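Local coordinates for ATP phosphoribosyltransferase (Thermotoga maritima, PDB 1USY), which probably catalyses the condensation of ATP with 5-phosphoribosyl 1-diphosphate, the first step of histidine biosynthesis, at residues L75-F80 with R170-V175. Residues are numbered along the deposited sequence; the frame is centred on the assembly and turned at random.
With HIS (histidine), chain S; HIS (histidine), chain I.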
loop_
_atom_site.group_PDB
_atom_site.type_symbol
_atom_site.label_atom_id
_atom_site.label_comp_id
_atom_site.label_asym_id
_atom_site.label_seq_id
_atom_site.Cartn_x
_atom_site.Cartn_y
_atom_site.Cartn_z
ATOM N N LEU G 75 8.971 -32.135 1.952
ATOM C CA LEU G 75 9.331 -33.083 3.006
ATOM C C LEU G 75 9.852 -34.364 2.339
ATOM O O LEU G 75 9.606 -34.630 1.157
ATOM C CB LEU G 75 8.178 -33.382 4.032
ATOM C CG LEU G 75 6.752 -33.767 3.551
ATOM C CD1 LEU G 75 5.696 -32.766 4.041
ATOM C CD2 LEU G 75 6.548 -33.857 2.043
ATOM N N ILE G 76 10.576 -35.111 3.125
ATOM C CA ILE G 76 11.247 -36.340 2.675
ATOM C C ILE G 76 10.269 -37.356 2.058
ATOM O O ILE G 76 9.139 -37.537 2.508
ATOM C CB ILE G 76 11.972 -36.955 3.863
ATOM C CG1 ILE G 76 13.205 -36.115 4.246
ATOM C CG2 ILE G 76 12.471 -38.375 3.587
ATOM C CD1 ILE G 76 13.548 -36.157 5.733
ATOM N N GLN G 77 10.741 -37.851 0.845
ATOM C CA GLN G 77 9.955 -38.786 0.042
ATOM C C GLN G 77 10.771 -40.034 -0.331
ATOM O O GLN G 77 11.382 -40.084 -1.371
ATOM C CB GLN G 77 9.350 -38.091 -1.211
ATOM C CG GLN G 77 9.758 -36.649 -1.365
ATOM C CD GLN G 77 8.917 -35.771 -2.334
ATOM O OE1 GLN G 77 8.546 -36.184 -3.437
ATOM N NE2 GLN G 77 8.694 -34.535 -1.933
ATOM N N PRO G 78 10.770 -41.051 0.520
ATOM C CA PRO G 78 11.693 -42.206 0.365
ATOM C C PRO G 78 11.361 -43.127 -0.808
ATOM O O PRO G 78 12.290 -43.470 -1.585
ATOM C CB PRO G 78 11.548 -42.963 1.676
ATOM C CG PRO G 78 10.640 -42.148 2.518
ATOM C CD PRO G 78 9.899 -41.176 1.694
ATOM N N PHE G 79 10.080 -43.513 -0.941
ATOM C CA PHE G 79 9.653 -44.349 -2.065
ATOM C C PHE G 79 8.219 -44.095 -2.422
ATOM O O PHE G 79 7.552 -43.372 -1.693
ATOM C CB PHE G 79 9.871 -45.839 -1.794
ATOM C CG PHE G 79 9.390 -46.294 -0.478
ATOM C CD1 PHE G 79 8.108 -46.821 -0.339
ATOM C CD2 PHE G 79 10.220 -46.261 0.634
ATOM C CE1 PHE G 79 7.640 -47.252 0.922
ATOM C CE2 PHE G 79 9.766 -46.719 1.895
ATOM C CZ PHE G 79 8.482 -47.192 2.036
ATOM N N PHE G 80 7.746 -44.679 -3.536
ATOM C CA PHE G 80 6.350 -44.502 -3.958
ATOM C C PHE G 80 5.434 -45.646 -3.542
ATOM O O PHE G 80 5.875 -46.769 -3.359
ATOM C CB PHE G 80 6.182 -44.323 -5.465
ATOM C CG PHE G 80 7.313 -43.658 -6.132
ATOM C CD1 PHE G 80 7.266 -42.292 -6.434
ATOM C CD2 PHE G 80 8.418 -44.393 -6.499
ATOM C CE1 PHE G 80 8.343 -41.678 -7.055
ATOM C CE2 PHE G 80 9.493 -43.794 -7.110
ATOM C CZ PHE G 80 9.473 -42.441 -7.376
ATOM N N ARG G 170 2.375 -39.379 -9.194
ATOM C CA ARG G 170 2.651 -40.620 -8.510
ATOM C C ARG G 170 2.221 -40.427 -7.064
ATOM O O ARG G 170 1.969 -39.303 -6.635
ATOM C CB ARG G 170 4.151 -40.982 -8.559
ATOM C CG ARG G 170 4.888 -40.724 -9.877
ATOM C CD ARG G 170 5.194 -41.963 -10.697
ATOM N NE ARG G 170 5.440 -43.109 -9.830
ATOM C CZ ARG G 170 6.399 -44.026 -10.000
ATOM N NH1 ARG G 170 7.246 -43.986 -11.047
ATOM N NH2 ARG G 170 6.497 -45.008 -9.108
ATOM N N THR G 171 2.172 -41.522 -6.318
ATOM C CA THR G 171 1.859 -41.502 -4.899
ATOM C C THR G 171 3.082 -41.840 -4.049
ATOM O O THR G 171 3.705 -42.896 -4.189
ATOM C CB THR G 171 0.705 -42.443 -4.630
ATOM O OG1 THR G 171 -0.416 -42.002 -5.417
ATOM C CG2 THR G 171 0.224 -42.316 -3.196
ATOM N N HIS G 172 3.435 -40.894 -3.189
ATOM C CA HIS G 172 4.639 -40.960 -2.378
ATOM C C HIS G 172 4.234 -41.283 -0.964
ATOM O O HIS G 172 3.208 -40.788 -0.496
ATOM C CB HIS G 172 5.288 -39.586 -2.302
ATOM C CG HIS G 172 5.766 -39.034 -3.611
ATOM N ND1 HIS G 172 7.061 -39.197 -4.059
ATOM C CD2 HIS G 172 5.136 -38.275 -4.538
ATOM C CE1 HIS G 172 7.194 -38.589 -5.224
ATOM N NE2 HIS G 172 6.044 -38.014 -5.534
ATOM N N VAL G 173 5.053 -42.079 -0.273
ATOM C CA VAL G 173 5.081 -42.015 1.192
ATOM C C VAL G 173 5.973 -40.822 1.548
ATOM O O VAL G 173 6.997 -40.595 0.901
ATOM C CB VAL G 173 5.592 -43.322 1.833
ATOM C CG1 VAL G 173 5.898 -44.347 0.770
ATOM C CG2 VAL G 173 6.821 -43.091 2.661
ATOM N N VAL G 174 5.557 -40.031 2.526
ATOM C CA VAL G 174 6.301 -38.827 2.914
ATOM C C VAL G 174 6.547 -38.822 4.421
ATOM O O VAL G 174 5.743 -39.389 5.190
ATOM C CB VAL G 174 5.554 -37.529 2.480
ATOM C CG1 VAL G 174 5.274 -37.543 0.982
ATOM C CG2 VAL G 174 4.256 -37.414 3.196
ATOM N N VAL G 175 7.643 -38.187 4.837
ATOM C CA VAL G 175 8.067 -38.224 6.227
ATOM C C VAL G 175 8.353 -36.789 6.661
ATOM O O VAL G 175 8.837 -35.994 5.880
ATOM C CB VAL G 175 9.342 -39.080 6.356
ATOM C CG1 VAL G 175 9.778 -39.228 7.839
ATOM C CG2 VAL G 175 9.162 -40.472 5.646
HETATM N N HIS S . 7.871 -33.148 -5.723
HETATM C CA HIS S . 7.935 -34.601 -6.079
HETATM C C HIS S . 9.236 -34.958 -6.818
HETATM O O HIS S . 9.643 -34.319 -7.796
HETATM C CB HIS S . 6.702 -34.965 -6.897
HETATM C CG HIS S . 6.917 -36.045 -7.909
HETATM N ND1 HIS S . 6.175 -37.203 -7.917
HETATM C CD2 HIS S . 7.745 -36.123 -8.981
HETATM C CE1 HIS S . 6.563 -37.966 -8.924
HETATM N NE2 HIS S . 7.517 -37.336 -9.583
HETATM O OXT HIS S . 9.946 -35.908 -6.485
HETATM N N HIS I . 14.836 -42.317 2.058
HETATM C CA HIS I . 15.134 -43.740 2.359
HETATM C C HIS I . 15.371 -44.589 1.110
HETATM O O HIS I . 14.473 -44.834 0.286
HETATM C CB HIS I . 14.034 -44.400 3.211
HETATM C CG HIS I . 14.287 -45.850 3.482
HETATM N ND1 HIS I . 14.238 -46.391 4.747
HETATM C CD2 HIS I . 14.641 -46.857 2.654
HETATM C CE1 HIS I . 14.529 -47.678 4.680
HETATM N NE2 HIS I . 14.775 -47.984 3.419
HETATM O OXT HIS I . 16.478 -45.099 0.950
#
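Arg170 lays its guanidinium over one face of the Phe80 ring in a cation-pi contact, with CZ of Arg170 3.9 Å from the Phe80 ring centroid and the two planes 32° apart; arginine's flat, delocalised cation suits the electron-rich face of a phenylalanine. Bends at chi2 and chi3 fold the arginine chain back above the ring, and NH2 lies nearest CD2 and CG. Phe80 runs alongside His172, whose ring is inclined to it by 45°. Over one face of the imidazole stands OE1 of Gln77, 3.3 Å from CE1 of His172. Glutamine carries donor and acceptor on one flat group: its NE2 donates to O of Leu75 at 3.2 Å, restraining the amide's rotation and leaving OE1 facing the imidazole. An imidazole offers an acceptor at its edge, and NE2 of His172 receives a weak hydrogen bond from ND1 of the bound histidine of chain S, in a pocket shared with Thr65 and the chain of another protein. In this periplasmic-binding-protein-like fold, segment 75-80 leads into strand 80-93, which pairs antiparallel with strand 160-175. Backbone bonds secure the approach: Val175 N to Ile76 O, 2.8 Å, and Val173 N to Phe79 O, 3.2 Å. Both methyls of Val173, branched at CB, lie over one face of the Phe79 ring, CG1 nearest CE1 (3.4 Å), while CG2 also meets CD of Pro78 (3.8 Å). The chi1 of Phe79, 47°, brings its ring back toward the strand. Compact Pro78 touches CG2 of Val175 through CG, while its CB borders the second histidine, chain I, with Tyr180 and Gln195 in that pocket.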